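Local coordinates for protein glutamine synthetase (Helicobacter pylori, PDB 5ZLI) that belongs to the glutamine synthetase family, its chain combining a beta-grasp domain with a glutamine synthetase catalytic domain, and assembles into a twelve-subunit oligomer, at residues Ala380-Leu385 with Gln444-Glu449; Gln123-Ser128 with Ala387-Val392; Ser147-Asp152 with Ser156-Val161; Glu160-Ser163 with Glu167-Arg170. All blocks are in the same frame, centred on the assembly; numbering follows the deposited sequence.

Contact 1 (Ala380-Leu385 with Gln444-Glu449); sequences AFAAIL and QVFSEE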
loop_
_atom_site.group_PDB
_atom_site.type_symbol
_atom_site.label_atom_id
_atom_site.label_comp_id
_atom_site.label_asym_id
_atom_site.label_seq_id
_atom_site.Cartn_x
_atom_site.Cartn_y
_atom_site.Cartn_z
ATOM N N ALA B 380 -39.844 -19.397 32.139
ATOM C CA ALA B 380 -40.945 -18.915 31.307
ATOM C C ALA B 380 -42.118 -19.905 31.319
ATOM O O ALA B 380 -43.261 -19.540 31.650
ATOM C CB ALA B 380 -40.467 -18.657 29.874
ATOM N N PHE B 381 -41.861 -21.166 30.954
ATOM C CA PHE B 381 -42.953 -22.135 30.916
ATOM C C PHE B 381 -43.563 -22.315 32.297
ATOM O O PHE B 381 -44.792 -22.238 32.462
ATOM C CB PHE B 381 -42.463 -23.470 30.370
ATOM C CG PHE B 381 -41.982 -23.397 28.972
ATOM C CD1 PHE B 381 -42.312 -22.320 28.171
ATOM C CD2 PHE B 381 -41.186 -24.390 28.456
ATOM C CE1 PHE B 381 -41.872 -22.251 26.895
ATOM C CE2 PHE B 381 -40.738 -24.321 27.170
ATOM C CZ PHE B 381 -41.085 -23.252 26.390
ATOM N N ALA B 382 -42.712 -22.529 33.308
ATOM C CA ALA B 382 -43.191 -22.653 34.677
ATOM C C ALA B 382 -44.116 -21.504 35.034
ATOM O O ALA B 382 -45.209 -21.716 35.556
ATOM C CB ALA B 382 -42.018 -22.722 35.643
ATOM N N ALA B 383 -43.672 -20.271 34.809
ATOM C CA ALA B 383 -44.494 -19.105 35.156
ATOM C C ALA B 383 -45.781 -19.001 34.315
ATOM O O ALA B 383 -46.845 -18.653 34.833
ATOM C CB ALA B 383 -43.649 -17.836 35.038
ATOM N N ILE B 384 -45.710 -19.266 33.017
ATOM C CA ILE B 384 -46.932 -19.240 32.218
ATOM C C ILE B 384 -47.959 -20.206 32.778
ATOM O O ILE B 384 -49.154 -19.875 32.868
ATOM C CB ILE B 384 -46.612 -19.515 30.743
ATOM C CG1 ILE B 384 -46.123 -18.212 30.111
ATOM C CG2 ILE B 384 -47.803 -20.096 30.032
ATOM C CD1 ILE B 384 -45.280 -18.400 28.897
ATOM N N LEU B 385 -47.520 -21.407 33.180
ATOM C CA LEU B 385 -48.479 -22.361 33.727
ATOM C C LEU B 385 -49.011 -21.907 35.076
ATOM O O LEU B 385 -50.205 -22.026 35.336
ATOM C CB LEU B 385 -47.873 -23.750 33.809
ATOM C CG LEU B 385 -48.840 -24.717 34.493
ATOM C CD1 LEU B 385 -50.136 -24.949 33.701
ATOM C CD2 LEU B 385 -48.116 -26.060 34.732
ATOM N N GLN B 444 -44.848 -23.169 46.858
ATOM C CA GLN B 444 -43.407 -22.942 46.937
ATOM C C GLN B 444 -42.709 -23.211 45.602
ATOM O O GLN B 444 -41.508 -23.530 45.560
ATOM C CB GLN B 444 -42.798 -23.776 48.074
ATOM C CG GLN B 444 -43.387 -23.439 49.451
ATOM C CD GLN B 444 -43.241 -21.954 49.826
ATOM O OE1 GLN B 444 -42.134 -21.395 49.805
ATOM N NE2 GLN B 444 -44.364 -21.310 50.171
ATOM N N VAL B 445 -43.463 -23.074 44.502
ATOM C CA VAL B 445 -42.919 -23.349 43.170
ATOM C C VAL B 445 -41.831 -22.333 42.850
ATOM O O VAL B 445 -40.708 -22.685 42.457
ATOM C CB VAL B 445 -44.048 -23.349 42.109
ATOM C CG1 VAL B 445 -43.494 -23.561 40.692
ATOM C CG2 VAL B 445 -45.096 -24.412 42.399
ATOM N N PHE B 446 -42.136 -21.065 43.068
ATOM C CA PHE B 446 -41.181 -19.971 43.008
ATOM C C PHE B 446 -41.011 -19.535 44.464
ATOM O O PHE B 446 -41.804 -18.758 44.993
ATOM C CB PHE B 446 -41.710 -18.821 42.114
ATOM C CG PHE B 446 -41.756 -19.142 40.625
ATOM C CD1 PHE B 446 -42.623 -20.107 40.122
ATOM C CD2 PHE B 446 -41.002 -18.414 39.723
ATOM C CE1 PHE B 446 -42.677 -20.376 38.789
ATOM C CE2 PHE B 446 -41.070 -18.676 38.375
ATOM C CZ PHE B 446 -41.909 -19.661 37.914
ATOM N N SER B 447 -39.997 -20.055 45.129
ATOM C CA SER B 447 -39.738 -19.601 46.487
ATOM C C SER B 447 -39.294 -18.137 46.482
ATOM O O SER B 447 -38.752 -17.629 45.499
ATOM C CB SER B 447 -38.704 -20.494 47.141
ATOM O OG SER B 447 -37.408 -20.108 46.767
ATOM N N GLU B 448 -39.538 -17.442 47.590
ATOM C CA GLU B 448 -39.257 -16.010 47.603
ATOM C C GLU B 448 -37.769 -15.728 47.516
ATOM O O GLU B 448 -37.365 -14.757 46.864
ATOM C CB GLU B 448 -39.859 -15.349 48.839
ATOM C CG GLU B 448 -39.444 -13.881 49.035
ATOM C CD GLU B 448 -40.355 -12.851 48.407
ATOM O OE1 GLU B 448 -41.366 -13.235 47.767
ATOM O OE2 GLU B 448 -40.045 -11.644 48.583
ATOM N N GLU B 449 -36.934 -16.546 48.165
ATOM C CA GLU B 449 -35.492 -16.376 47.995
ATOM C C GLU B 449 -35.137 -16.307 46.515
ATOM O O GLU B 449 -34.496 -15.350 46.068
ATOM C CB GLU B 449 -34.734 -17.487 48.713
ATOM C CG GLU B 449 -34.283 -17.041 50.102
ATOM C CD GLU B 449 -34.190 -18.169 51.125
ATOM O OE1 GLU B 449 -34.314 -17.883 52.343
ATOM O OE2 GLU B 449 -33.990 -19.332 50.717
#
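Phe446 sends its ring end-on against helix residues Ala382 and Ala383, and following it outward shows that only the far end of the ring does the touching. CB already leaves the backbone toward the helix. At CG the first torsion (chi1 -70°) sets the ring beside the backbone N and opposite the carbonyl carbon; the contact is confined to CE1 and CZ of Phe446. It begins at Phe446 CE1, which lies 4.0 Å from Ala382 CB. Phe446 CZ then reaches furthest, 3.8 Å from both Ala382 CB and Ala383 CB. Ala383 N is 3.6 Å from Phe446 CZ and near the ring plane, at the ring's edge. The two methyl groups thus receive the tip of the ring between them, on the flank of helix 377-393 in the catalytic domain, and the loop bearing Phe446 comes just before helix 448-466. With nearest CA atoms about 8.5 Å apart, the ring spans the distance between the backbones, and all three touching residues are buried. Around the same ring, Phe321 of helix 315-322 makes an edge-to-face contact, while Ile117 and Leu440 pack against it. Ser447, the N-cap of helix 448-466, hydrogen-bonds through OG to Glu111.

Contact 2 (Gln123-Ser128 with Ala387-Val392); sequences QHLKDS and AGMDGV
Leu125 and Met389 mark the closest backbone approach, CA to CA 7.8 Å, between two helix segments that run nearly in the same direction, their axes 20° apart and 11.5 Å from each other. Met389 spans most of that gap. Its CG lies opposite the carbonyl carbon (chi1 -74°), the chain continues straight to SD, and a bend at chi3 (67°) turns the methyl CE in among His124, Leu125 and Ser128. Met389 SD lies 3.7 Å from Leu125 CB, and Met389 CE is as far from Leu125 CD1, so this leucine is met both near its root and at one branch. The contact joins helix 114-128 to helix 377-393 within the catalytic domain, as one long, unbranched side chain from the second helix received by three residues of the first. On the other flank, the methionine end passes the imidazole head to tail, Met389 SD 3.6 Å from His124 ND1 and 4.5 Å from the centroid of the His124 ring, an oblique sulfur-aromatic approach. Ser128 OG, which also borders CE, donates a hydrogen bond to Leu125 O one turn back (3.1 Å), which gives its polar end a partner within its own helix. His124 also packs on Met386, and Leu125 on Leu385, one turn earlier in helix 377-393.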
loop_
_atom_site.group_PDB
_atom_site.type_symbol
_atom_site.label_atom_id
_atom_site.label_comp_id
_atom_site.label_asym_id
_atom_site.label_seq_id
_atom_site.Cartn_x
_atom_site.Cartn_y
_atom_site.Cartn_z
ATOM N N GLN B 123 -45.517 -30.253 38.550
ATOM C CA GLN B 123 -46.076 -31.171 39.531
ATOM C C GLN B 123 -47.157 -30.508 40.375
ATOM O O GLN B 123 -48.093 -31.190 40.799
ATOM C CB GLN B 123 -44.956 -31.756 40.385
ATOM C CG GLN B 123 -44.344 -33.056 39.795
ATOM C CD GLN B 123 -43.722 -32.934 38.364
ATOM O OE1 GLN B 123 -43.897 -31.945 37.641
ATOM N NE2 GLN B 123 -42.986 -33.969 37.975
ATOM N N HIS B 124 -47.079 -29.184 40.585
ATOM C CA HIS B 124 -48.165 -28.468 41.256
ATOM C C HIS B 124 -49.486 -28.609 40.518
ATOM O O HIS B 124 -50.534 -28.486 41.149
ATOM C CB HIS B 124 -47.857 -26.969 41.421
ATOM C CG HIS B 124 -49.039 -26.154 41.865
ATOM N ND1 HIS B 124 -49.696 -25.272 41.036
ATOM C CD2 HIS B 124 -49.699 -26.114 43.050
ATOM C CE1 HIS B 124 -50.702 -24.717 41.691
ATOM N NE2 HIS B 124 -50.726 -25.214 42.915
ATOM N N LEU B 125 -49.469 -28.853 39.202
ATOM C CA LEU B 125 -50.721 -29.020 38.469
ATOM C C LEU B 125 -51.318 -30.410 38.690
ATOM O O LEU B 125 -52.504 -30.538 39.023
ATOM C CB LEU B 125 -50.512 -28.753 36.971
ATOM C CG LEU B 125 -51.649 -29.008 35.953
ATOM C CD1 LEU B 125 -52.906 -28.163 36.248
ATOM C CD2 LEU B 125 -51.179 -28.815 34.508
ATOM N N LYS B 126 -50.521 -31.464 38.512
ATOM C CA LYS B 126 -51.044 -32.801 38.748
ATOM C C LYS B 126 -51.555 -32.946 40.183
ATOM O O LYS B 126 -52.521 -33.678 40.420
ATOM C CB LYS B 126 -49.976 -33.847 38.413
ATOM C CG LYS B 126 -48.716 -33.699 39.222
ATOM C CD LYS B 126 -47.658 -34.720 38.856
ATOM C CE LYS B 126 -47.814 -36.026 39.640
ATOM N NZ LYS B 126 -46.485 -36.681 39.831
ATOM N N ASP B 127 -50.960 -32.220 41.140
ATOM C CA ASP B 127 -51.408 -32.317 42.525
ATOM C C ASP B 127 -52.745 -31.645 42.737
ATOM O O ASP B 127 -53.566 -32.141 43.516
ATOM C CB ASP B 127 -50.398 -31.651 43.471
ATOM C CG ASP B 127 -49.090 -32.417 43.601
ATOM O OD1 ASP B 127 -48.924 -33.445 42.906
ATOM O OD2 ASP B 127 -48.213 -31.952 44.380
ATOM N N SER B 128 -52.998 -30.547 42.023
ATOM C CA SER B 128 -54.240 -29.800 42.191
ATOM C C SER B 128 -55.424 -30.454 41.500
ATOM O O SER B 128 -56.552 -29.972 41.672
ATOM C CB SER B 128 -54.086 -28.356 41.709
ATOM O OG SER B 128 -54.087 -28.260 40.302
ATOM N N ALA B 387 -49.543 -18.950 35.996
ATOM C CA ALA B 387 -50.483 -17.852 35.829
ATOM C C ALA B 387 -51.796 -18.312 35.241
ATOM O O ALA B 387 -52.844 -17.722 35.535
ATOM C CB ALA B 387 -49.901 -16.771 34.934
ATOM N N GLY B 388 -51.752 -19.315 34.366
ATOM C CA GLY B 388 -52.987 -19.860 33.851
ATOM C C GLY B 388 -53.766 -20.608 34.907
ATOM O O GLY B 388 -54.997 -20.512 34.955
ATOM N N MET B 389 -53.063 -21.252 35.845
ATOM C CA MET B 389 -53.759 -22.031 36.864
ATOM C C MET B 389 -54.452 -21.125 37.860
ATOM O O MET B 389 -55.551 -21.440 38.332
ATOM C CB MET B 389 -52.793 -22.961 37.593
ATOM C CG MET B 389 -52.349 -24.164 36.802
ATOM S SD MET B 389 -51.183 -25.174 37.752
ATOM C CE MET B 389 -52.298 -25.760 39.034
ATOM N N ASP B 390 -53.828 -19.999 38.192
ATOM C CA ASP B 390 -54.527 -18.978 38.955
ATOM C C ASP B 390 -55.839 -18.606 38.265
ATOM O O ASP B 390 -56.879 -18.450 38.918
ATOM C CB ASP B 390 -53.622 -17.751 39.100
ATOM C CG ASP B 390 -53.971 -16.905 40.296
ATOM O OD1 ASP B 390 -53.893 -17.420 41.436
ATOM O OD2 ASP B 390 -54.315 -15.725 40.095
ATOM N N GLY B 391 -55.816 -18.532 36.931
ATOM C CA GLY B 391 -57.019 -18.191 36.185
ATOM C C GLY B 391 -58.137 -19.199 36.374
ATOM O O GLY B 391 -59.310 -18.826 36.474
ATOM N N VAL B 392 -57.795 -20.493 36.381
ATOM C CA VAL B 392 -58.815 -21.525 36.536
ATOM C C VAL B 392 -59.307 -21.582 37.980
ATOM O O VAL B 392 -60.507 -21.750 38.240
ATOM C CB VAL B 392 -58.264 -22.891 36.085
ATOM C CG1 VAL B 392 -59.239 -23.995 36.448
ATOM C CG2 VAL B 392 -57.990 -22.893 34.609
#

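Contact 3 (Ser147-Asp152 with Ser156-Val161); sequences SIKIKD and SQYYEV
Lys149 with Glu160 and Lys151 with Tyr158 form the hydrogen-bonded pairs of two strands whose directions differ by 172°. In the first pair Lys149 N donates to Glu160 O (2.9 Å), and the return bond from Glu160 N to Lys149 O is weak. In the second, Lys151 N donates to Tyr158 O (2.8 Å), while Tyr158 N to Lys151 O is again weak. Between them lies the non-hydrogen-bonded pair Ile150-Tyr159, and Ile148-Val161 and Asp152-Gln157 flank them at the two ends; CA-H...O contacts such as Tyr159 CA to Lys149 O (3.0 Å) supplement the backbone hydrogen bonds.

Side-chain packing occupies both faces. On one, Ile148 CD1 touches Val161 CG1 at 3.8 Å. On the other, Tyr158 turns its ring over the neighbouring strand because CG stands opposite the backbone N (chi1 160°): Lys151 CB lies in the ring plane, 3.7 Å from Tyr158 CD1, and Lys149 CB is 3.6 Å from Tyr158 OH, the lysine running alongside the tyrosine.

Among polar ends, Gln157 NE2 points at Asp152 OD1, but their modelled separation is too short to trust; Asp152 also has a salt bridge to Lys469. Lys149 NZ bonds Ser173 of a third subunit, and Ser156 OG bonds Tyr159 O of a second subunit. The whole is an antiparallel beta hairpin, extended across a subunit interface as Ser156, Gln157 and Tyr158 pair with a strand of the second subunit.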
loop_
_atom_site.group_PDB
_atom_site.type_symbol
_atom_site.label_atom_id
_atom_site.label_comp_id
_atom_site.label_asym_id
_atom_site.label_seq_id
_atom_site.Cartn_x
_atom_site.Cartn_y
_atom_site.Cartn_z
ATOM N N SER B 147 -21.283 -11.914 10.715
ATOM C CA SER B 147 -20.376 -11.210 11.594
ATOM C C SER B 147 -21.154 -10.442 12.646
ATOM O O SER B 147 -22.253 -9.941 12.403
ATOM C CB SER B 147 -19.508 -10.236 10.791
ATOM O OG SER B 147 -18.731 -9.392 11.635
ATOM N N ILE B 148 -20.553 -10.338 13.813
ATOM C CA ILE B 148 -21.050 -9.478 14.866
ATOM C C ILE B 148 -19.822 -8.812 15.471
ATOM O O ILE B 148 -18.795 -9.466 15.639
ATOM C CB ILE B 148 -21.899 -10.270 15.882
ATOM C CG1 ILE B 148 -22.088 -9.468 17.171
ATOM C CG2 ILE B 148 -21.362 -11.658 16.046
ATOM C CD1 ILE B 148 -22.829 -8.147 16.940
ATOM N N LYS B 149 -19.857 -7.487 15.626
ATOM C CA LYS B 149 -18.723 -6.746 16.178
ATOM C C LYS B 149 -19.246 -5.822 17.257
ATOM O O LYS B 149 -20.218 -5.096 17.032
ATOM C CB LYS B 149 -17.986 -5.929 15.116
ATOM C CG LYS B 149 -17.343 -6.752 13.998
ATOM C CD LYS B 149 -16.268 -5.951 13.265
ATOM C CE LYS B 149 -16.085 -6.477 11.835
ATOM N NZ LYS B 149 -15.194 -5.612 11.004
ATOM N N ILE B 150 -18.612 -5.848 18.424
ATOM C CA ILE B 150 -19.104 -5.113 19.577
ATOM C C ILE B 150 -17.963 -4.361 20.240
ATOM O O ILE B 150 -16.793 -4.740 20.142
ATOM C CB ILE B 150 -19.804 -6.042 20.586
ATOM C CG1 ILE B 150 -20.729 -7.016 19.870
ATOM C CG2 ILE B 150 -20.570 -5.245 21.613
ATOM C CD1 ILE B 150 -21.105 -8.156 20.745
ATOM N N LYS B 151 -18.313 -3.260 20.894
ATOM C CA LYS B 151 -17.345 -2.446 21.614
ATOM C C LYS B 151 -18.054 -1.776 22.779
ATOM O O LYS B 151 -19.009 -1.014 22.561
ATOM C CB LYS B 151 -16.712 -1.401 20.684
ATOM C CG LYS B 151 -15.635 -0.565 21.310
ATOM C CD LYS B 151 -14.335 -1.292 21.474
ATOM C CE LYS B 151 -13.284 -0.366 22.051
ATOM N NZ LYS B 151 -13.191 0.876 21.240
ATOM N N ASP B 152 -17.562 -2.051 24.003
ATOM C CA ASP B 152 -17.998 -1.420 25.256
ATOM C C ASP B 152 -16.777 -0.771 25.866
ATOM O O ASP B 152 -15.829 -1.471 26.238
ATOM C CB ASP B 152 -18.581 -2.390 26.285
ATOM C CG ASP B 152 -19.130 -1.651 27.540
ATOM O OD1 ASP B 152 -20.024 -0.788 27.373
ATOM O OD2 ASP B 152 -18.618 -1.854 28.677
ATOM N N SER B 156 -16.672 4.717 23.647
ATOM C CA SER B 156 -17.249 4.134 22.447
ATOM C C SER B 156 -18.168 2.996 22.842
ATOM O O SER B 156 -17.718 2.026 23.452
ATOM C CB SER B 156 -16.153 3.627 21.522
ATOM O OG SER B 156 -16.703 3.161 20.307
ATOM N N GLN B 157 -19.430 3.088 22.433
ATOM C CA GLN B 157 -20.342 1.960 22.374
ATOM C C GLN B 157 -20.581 1.666 20.903
ATOM O O GLN B 157 -20.569 2.585 20.080
ATOM C CB GLN B 157 -21.658 2.241 23.101
ATOM C CG GLN B 157 -21.509 2.422 24.592
ATOM C CD GLN B 157 -21.093 1.129 25.271
ATOM O OE1 GLN B 157 -21.600 0.069 24.950
ATOM N NE2 GLN B 157 -20.157 1.217 26.196
ATOM N N TYR B 158 -20.681 0.377 20.561
ATOM C CA TYR B 158 -20.709 -0.011 19.160
ATOM C C TYR B 158 -21.127 -1.442 18.930
ATOM O O TYR B 158 -20.585 -2.348 19.561
ATOM C CB TYR B 158 -19.343 0.184 18.550
ATOM C CG TYR B 158 -19.061 -0.578 17.264
ATOM C CD1 TYR B 158 -18.146 -1.634 17.261
ATOM C CD2 TYR B 158 -19.650 -0.211 16.050
ATOM C CE1 TYR B 158 -17.828 -2.300 16.109
ATOM C CE2 TYR B 158 -19.337 -0.882 14.876
ATOM C CZ TYR B 158 -18.422 -1.925 14.915
ATOM O OH TYR B 158 -18.093 -2.607 13.757
ATOM N N TYR B 159 -22.035 -1.652 17.982
ATOM C CA TYR B 159 -22.339 -2.984 17.486
ATOM C C TYR B 159 -22.488 -2.951 15.972
ATOM O O TYR B 159 -22.765 -1.916 15.359
ATOM C CB TYR B 159 -23.593 -3.581 18.157
ATOM C CG TYR B 159 -24.944 -3.202 17.569
ATOM C CD1 TYR B 159 -25.445 -3.828 16.427
ATOM C CD2 TYR B 159 -25.761 -2.285 18.214
ATOM C CE1 TYR B 159 -26.691 -3.501 15.915
ATOM C CE2 TYR B 159 -27.012 -1.960 17.719
ATOM C CZ TYR B 159 -27.467 -2.568 16.566
ATOM O OH TYR B 159 -28.703 -2.241 16.054
ATOM N N GLU B 160 -22.292 -4.112 15.375
ATOM C CA GLU B 160 -22.552 -4.255 13.957
ATOM C C GLU B 160 -22.780 -5.724 13.642
ATOM O O GLU B 160 -21.852 -6.540 13.743
ATOM C CB GLU B 160 -21.408 -3.728 13.137
ATOM C CG GLU B 160 -21.651 -3.960 11.664
ATOM C CD GLU B 160 -20.384 -3.880 10.853
ATOM O OE1 GLU B 160 -19.899 -4.960 10.409
ATOM O OE2 GLU B 160 -19.877 -2.734 10.682
ATOM N N VAL B 161 -23.985 -6.051 13.252
ATOM C CA VAL B 161 -24.212 -7.357 12.672
ATOM C C VAL B 161 -24.010 -7.198 11.179
ATOM O O VAL B 161 -24.180 -6.109 10.623
ATOM C CB VAL B 161 -25.615 -7.873 12.998
ATOM C CG1 VAL B 161 -25.691 -8.132 14.467
ATOM C CG2 VAL B 161 -26.627 -6.852 12.584
#

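Contact 4 (Glu160-Ser163 with Glu167-Arg170); sequences EVDS and EWNR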
loop_
_atom_site.group_PDB
_atom_site.type_symbol
_atom_site.label_atom_id
_atom_site.label_comp_id
_atom_site.label_asym_id
_atom_site.label_seq_id
_atom_site.Cartn_x
_atom_site.Cartn_y
_atom_site.Cartn_z
ATOM N N GLU B 160 -22.292 -4.112 15.375
ATOM C CA GLU B 160 -22.552 -4.255 13.957
ATOM C C GLU B 160 -22.780 -5.724 13.642
ATOM O O GLU B 160 -21.852 -6.540 13.743
ATOM C CB GLU B 160 -21.408 -3.728 13.137
ATOM C CG GLU B 160 -21.651 -3.960 11.664
ATOM C CD GLU B 160 -20.384 -3.880 10.853
ATOM O OE1 GLU B 160 -19.899 -4.960 10.409
ATOM O OE2 GLU B 160 -19.877 -2.734 10.682
ATOM N N VAL B 161 -23.985 -6.051 13.252
ATOM C CA VAL B 161 -24.212 -7.357 12.672
ATOM C C VAL B 161 -24.010 -7.198 11.179
ATOM O O VAL B 161 -24.180 -6.109 10.623
ATOM C CB VAL B 161 -25.615 -7.873 12.998
ATOM C CG1 VAL B 161 -25.691 -8.132 14.467
ATOM C CG2 VAL B 161 -26.627 -6.852 12.584
ATOM N N ASP B 162 -23.652 -8.284 10.513
ATOM C CA ASP B 162 -23.500 -8.216 9.081
ATOM C C ASP B 162 -23.974 -9.533 8.509
ATOM O O ASP B 162 -23.834 -10.588 9.133
ATOM C CB ASP B 162 -22.069 -7.913 8.647
ATOM C CG ASP B 162 -22.010 -7.167 7.314
ATOM O OD1 ASP B 162 -22.415 -5.981 7.293
ATOM O OD2 ASP B 162 -21.587 -7.759 6.291
ATOM N N SER B 163 -24.565 -9.437 7.321
ATOM C CA SER B 163 -25.148 -10.558 6.612
ATOM C C SER B 163 -25.047 -10.275 5.131
ATOM O O SER B 163 -25.093 -9.117 4.706
ATOM C CB SER B 163 -26.621 -10.773 6.962
ATOM O OG SER B 163 -27.049 -12.035 6.471
ATOM N N GLU B 167 -29.757 -5.341 3.346
ATOM C CA GLU B 167 -29.856 -4.151 2.507
ATOM C C GLU B 167 -28.598 -3.291 2.583
ATOM O O GLU B 167 -28.243 -2.610 1.614
ATOM C CB GLU B 167 -31.056 -3.304 2.929
ATOM C CG GLU B 167 -32.427 -3.765 2.457
ATOM C CD GLU B 167 -33.537 -2.729 2.767
ATOM O OE1 GLU B 167 -33.288 -1.849 3.631
ATOM O OE2 GLU B 167 -34.644 -2.781 2.151
ATOM N N TRP B 168 -27.920 -3.296 3.729
ATOM C CA TRP B 168 -26.654 -2.593 3.826
ATOM C C TRP B 168 -25.565 -3.202 2.948
ATOM O O TRP B 168 -24.505 -2.594 2.794
ATOM C CB TRP B 168 -26.181 -2.583 5.276
ATOM C CG TRP B 168 -26.003 -3.943 5.853
ATOM C CD1 TRP B 168 -24.881 -4.707 5.785
ATOM C CD2 TRP B 168 -26.959 -4.697 6.601
ATOM N NE1 TRP B 168 -25.077 -5.897 6.430
ATOM C CE2 TRP B 168 -26.348 -5.920 6.939
ATOM C CE3 TRP B 168 -28.270 -4.460 7.015
ATOM C CZ2 TRP B 168 -26.996 -6.901 7.679
ATOM C CZ3 TRP B 168 -28.915 -5.439 7.751
ATOM C CH2 TRP B 168 -28.275 -6.643 8.075
ATOM N N ASN B 169 -25.784 -4.359 2.336
ATOM C CA ASN B 169 -24.754 -4.913 1.469
ATOM C C ASN B 169 -25.108 -4.828 -0.010
ATOM O O ASN B 169 -24.436 -5.459 -0.837
ATOM C CB ASN B 169 -24.430 -6.344 1.874
ATOM C CG ASN B 169 -23.463 -6.400 3.028
ATOM O OD1 ASN B 169 -22.786 -5.416 3.325
ATOM N ND2 ASN B 169 -23.406 -7.544 3.704
ATOM N N ARG B 170 -26.131 -4.043 -0.364
ATOM C CA ARG B 170 -26.576 -3.965 -1.751
ATOM C C ARG B 170 -25.500 -3.436 -2.688
ATOM O O ARG B 170 -25.600 -3.628 -3.902
ATOM C CB ARG B 170 -27.812 -3.090 -1.827
ATOM C CG ARG B 170 -29.046 -3.827 -1.353
ATOM C CD ARG B 170 -30.198 -3.524 -2.237
ATOM N NE ARG B 170 -31.272 -2.883 -1.514
ATOM C CZ ARG B 170 -32.382 -3.521 -1.173
ATOM N NH1 ARG B 170 -32.513 -4.808 -1.510
ATOM N NH2 ARG B 170 -33.356 -2.875 -0.526
#
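The indole of Trp168 presents its edge to Ser163 N and Asp162 OD2, while Asp162 OD1 comes in obliquely. Ser163 N lies in the ring plane, 3.5 Å from Trp168 CZ2, and Ser163 CB follows at 4.0 Å from the same carbon. Asp162 OD2 is also in that plane, at the pyrrole side, whereas Asp162 OD1 lies 2.8 Å from Trp168 NE1; the carboxylate and ring planes are inclined by 52°. The first torsion of Trp168 (chi1 59°) tucks CG between the backbone N and carbonyl carbon and directs the indole back toward the end of the strand.

A second flat group, the amide of Asn169, meets the same carboxylate. Its ND2 donates to Asp162 OD2 over 3.2 Å in an almost straight bond, 176° at the hydrogen; the acceptor lies in the amide plane but is met from above the carboxylate plane. Ser163 O is also close to ND2, in a bond that is weak at best and modelled too short to be relied on. The other end of the amide is taken up by Arg172, whose NE bonds Asn169 OD1.

These contacts fold the loop that follows strand 156-162, with its short 3-10 segment at 167-168, back against the open end of the hairpin, where strand 156-162 finishes. Further along, the guanidinium of Arg170 has Glu167 CG over one face, offset toward its rim, and Arg170 NH2 forms a salt bridge to Glu167 OE2 (3.0 Å). Around this loop the second subunit supplies Asn155, which hydrogen-bonds Val161 O and packs on Asp162 and Trp168, while Phe475 of that subunit covers Val161.

In the fold
From the N terminus, helix 114-128 supplies the first half of contact 2, whose partner comes only some 260 residues later. Within that span contact 3 closes a tight hairpin, and contact 4 starts on the hairpin's second strand, sharing Glu160 and Val161, and closes the next short loop; both touch the second subunit. Segment 380-385 then opens contact 1 before contact 2 has closed at 387-392, and 444-449 completes it, so the two cross. They share helix 377-393 and touch through Val445 and His124, tying helix 114-128 and the loop before helix 448-466 to it. Contacts 2 and 3, with centres about 44 Å apart, lie on opposite sides of the chain's centre.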